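PDB 4P1L: solute-binding protein Csal_2479 from Chromohalobacter salexigens, which binds D-glucuronate in vitro and probably delivers it to a tripartite ATP-independent periplasmic (TRAP) transport system for uptake into the cytoplasm. Local coordinates for residues M188-V193 and S215-V220. Numbering follows the deposited sequence.
With BDP (beta-D-glucopyranuronic acid), chain C.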
loop_
_atom_site.group_PDB
_atom_site.type_symbol
_atom_site.label_atom_id
_atom_site.label_comp_id
_atom_site.label_asym_id
_atom_site.label_seq_id
_atom_site.Cartn_x
_atom_site.Cartn_y
_atom_site.Cartn_z
HETATM N N MSE A 188 7.857 11.920 -1.631
HETATM C CA MSE A 188 6.976 12.842 -2.351
HETATM C C MSE A 188 5.540 12.306 -2.394
HETATM O O MSE A 188 5.332 11.096 -2.510
HETATM C CB MSE A 188 7.518 13.010 -3.774
HETATM C CG MSE A 188 6.800 13.994 -4.620
HETATM SE SE MSE A 188 7.544 13.999 -6.465
HETATM C CE MSE A 188 9.408 14.101 -6.052
ATOM N N ALA A 189 4.573 13.211 -2.301
ATOM C CA ALA A 189 3.145 12.895 -2.493
ATOM C C ALA A 189 2.914 12.218 -3.829
ATOM O O ALA A 189 3.449 12.632 -4.841
ATOM C CB ALA A 189 2.292 14.143 -2.395
ATOM N N TYR A 190 2.113 11.164 -3.813
ATOM C CA TYR A 190 1.789 10.379 -5.013
ATOM C C TYR A 190 1.346 11.264 -6.198
ATOM O O TYR A 190 1.786 11.050 -7.340
ATOM C CB TYR A 190 0.699 9.371 -4.624
ATOM C CG TYR A 190 0.263 8.379 -5.672
ATOM C CD1 TYR A 190 1.188 7.636 -6.403
ATOM C CD2 TYR A 190 -1.092 8.151 -5.910
ATOM C CE1 TYR A 190 0.772 6.730 -7.355
ATOM C CE2 TYR A 190 -1.509 7.238 -6.852
ATOM C CZ TYR A 190 -0.570 6.530 -7.571
ATOM O OH TYR A 190 -0.968 5.614 -8.514
ATOM N N GLY A 191 0.469 12.242 -5.921
ATOM C CA GLY A 191 -0.111 13.098 -6.938
ATOM C C GLY A 191 0.884 13.953 -7.696
ATOM O O GLY A 191 0.611 14.404 -8.805
ATOM N N GLU A 192 2.054 14.150 -7.105
ATOM C CA GLU A 192 3.070 15.003 -7.699
ATOM C C GLU A 192 4.075 14.257 -8.570
ATOM O O GLU A 192 4.920 14.874 -9.243
ATOM C CB GLU A 192 3.808 15.733 -6.590
ATOM C CG GLU A 192 2.955 16.765 -5.899
ATOM C CD GLU A 192 3.639 17.383 -4.710
ATOM O OE1 GLU A 192 4.875 17.219 -4.583
ATOM O OE2 GLU A 192 2.930 18.037 -3.910
ATOM N N VAL A 193 3.984 12.935 -8.572
ATOM C CA VAL A 193 5.056 12.131 -9.167
ATOM C C VAL A 193 5.091 12.283 -10.679
ATOM O O VAL A 193 6.173 12.378 -11.264
ATOM C CB VAL A 193 4.949 10.653 -8.783
ATOM C CG1 VAL A 193 5.992 9.806 -9.532
ATOM C CG2 VAL A 193 5.112 10.502 -7.292
ATOM N N SER A 215 -1.839 6.136 -12.864
ATOM C CA SER A 215 -1.238 7.448 -12.588
ATOM C C SER A 215 -0.649 8.134 -13.818
ATOM O O SER A 215 -0.354 9.320 -13.769
ATOM C CB SER A 215 -0.083 7.306 -11.602
ATOM O OG SER A 215 0.978 6.601 -12.237
ATOM N N GLY A 216 -0.423 7.375 -14.882
ATOM C CA GLY A 216 0.204 7.896 -16.087
ATOM C C GLY A 216 1.729 7.862 -16.060
ATOM O O GLY A 216 2.362 8.350 -16.990
ATOM N N HIS A 217 2.327 7.292 -15.014
ATOM C CA HIS A 217 3.788 7.328 -14.883
ATOM C C HIS A 217 4.450 6.614 -16.031
ATOM O O HIS A 217 5.508 7.023 -16.474
ATOM C CB HIS A 217 4.259 6.737 -13.550
ATOM C CG HIS A 217 3.755 7.481 -12.355
ATOM N ND1 HIS A 217 3.937 7.038 -11.068
ATOM C CD2 HIS A 217 3.057 8.636 -12.258
ATOM C CE1 HIS A 217 3.371 7.886 -10.225
ATOM N NE2 HIS A 217 2.854 8.877 -10.927
ATOM N N TYR A 218 3.780 5.587 -16.551
ATOM C CA TYR A 218 4.329 4.780 -17.637
ATOM C C TYR A 218 4.553 5.588 -18.914
ATOM O O TYR A 218 5.340 5.193 -19.759
ATOM C CB TYR A 218 3.388 3.620 -17.935
ATOM C CG TYR A 218 2.144 3.995 -18.712
ATOM C CD1 TYR A 218 1.028 4.497 -18.077
ATOM C CD2 TYR A 218 2.078 3.794 -20.093
ATOM C CE1 TYR A 218 -0.119 4.824 -18.782
ATOM C CE2 TYR A 218 0.933 4.119 -20.805
ATOM C CZ TYR A 218 -0.158 4.621 -20.144
ATOM O OH TYR A 218 -1.291 4.944 -20.836
ATOM N N GLU A 219 3.866 6.713 -19.050
ATOM C CA GLU A 219 4.032 7.554 -20.224
ATOM C C GLU A 219 5.369 8.277 -20.227
ATOM O O GLU A 219 5.800 8.757 -21.271
ATOM C CB GLU A 219 2.915 8.593 -20.304
ATOM C CG GLU A 219 1.523 8.017 -20.464
ATOM C CD GLU A 219 0.453 9.065 -20.231
ATOM O OE1 GLU A 219 0.797 10.267 -20.245
ATOM O OE2 GLU A 219 -0.716 8.689 -20.010
ATOM N N VAL A 220 6.008 8.400 -19.063
ATOM C CA VAL A 220 7.259 9.148 -18.984
ATOM C C VAL A 220 8.426 8.240 -18.595
ATOM O O VAL A 220 9.533 8.362 -19.120
ATOM C CB VAL A 220 7.145 10.333 -18.010
ATOM C CG1 VAL A 220 8.508 11.025 -17.847
ATOM C CG2 VAL A 220 6.088 11.317 -18.501
HETATM C C1 BDP C . -0.168 2.822 -4.260
HETATM C C2 BDP C . -1.022 2.795 -3.001
HETATM C C3 BDP C . -1.451 4.174 -2.673
HETATM C C4 BDP C . -0.216 4.994 -2.470
HETATM C C5 BDP C . 0.676 4.972 -3.739
HETATM C C6 BDP C . 1.973 5.760 -3.569
HETATM O O2 BDP C . -2.151 1.992 -3.302
HETATM O O3 BDP C . -2.165 4.094 -1.331
HETATM O O4 BDP C . -0.566 6.352 -2.150
HETATM O O5 BDP C . 0.988 3.651 -4.053
HETATM O O6A BDP C . 2.997 5.311 -4.180
HETATM O O1 BDP C . 0.279 1.543 -4.547
HETATM O O6B BDP C . 1.968 6.829 -2.924
HETATM O O HOH W 1 1.503 11.133 -9.993
#
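V193 and H217 meet by a CH-pi contact: CG1 of V193 sits over one face of the imidazole, 3.7 Å from the ring centroid and nearest its rim at CE1. On the opposite face lies CB of S215, so the ring is clamped between two aliphatic groups. Y190 adds looser van der Waals contacts, its CE1 4.0 Å from CE1 of H217, with the two ring planes at 71°, and its OH 3.6 Å from CB of S215. The contact illustrates how second-shell residues can back a ligand-binding aromatic: the loop between strand 184-187 and helix 193-198, carrying Y190 of the glucuronate site, meets the loop between helix 209-214 and strand 223-230. Polar links fix the imidazole's rotation. Water 1, in the ring plane, hydrogen-bonds to H217 NE2 (2.8 Å) and donates to Y190 O (2.7 Å), while ND1 pairs with the hydroxyl of Y149. S215 OG accepts from H217 N at 3.2 Å, an ST turn, and also bonds to S211 O. Y190 lays one ring face against C5 of D-glucuronate, chi1 of -176° swinging CG away from the backbone N; an alanine here would probably open a gap between sugar and H217, depriving the pyranose of that aromatic surface.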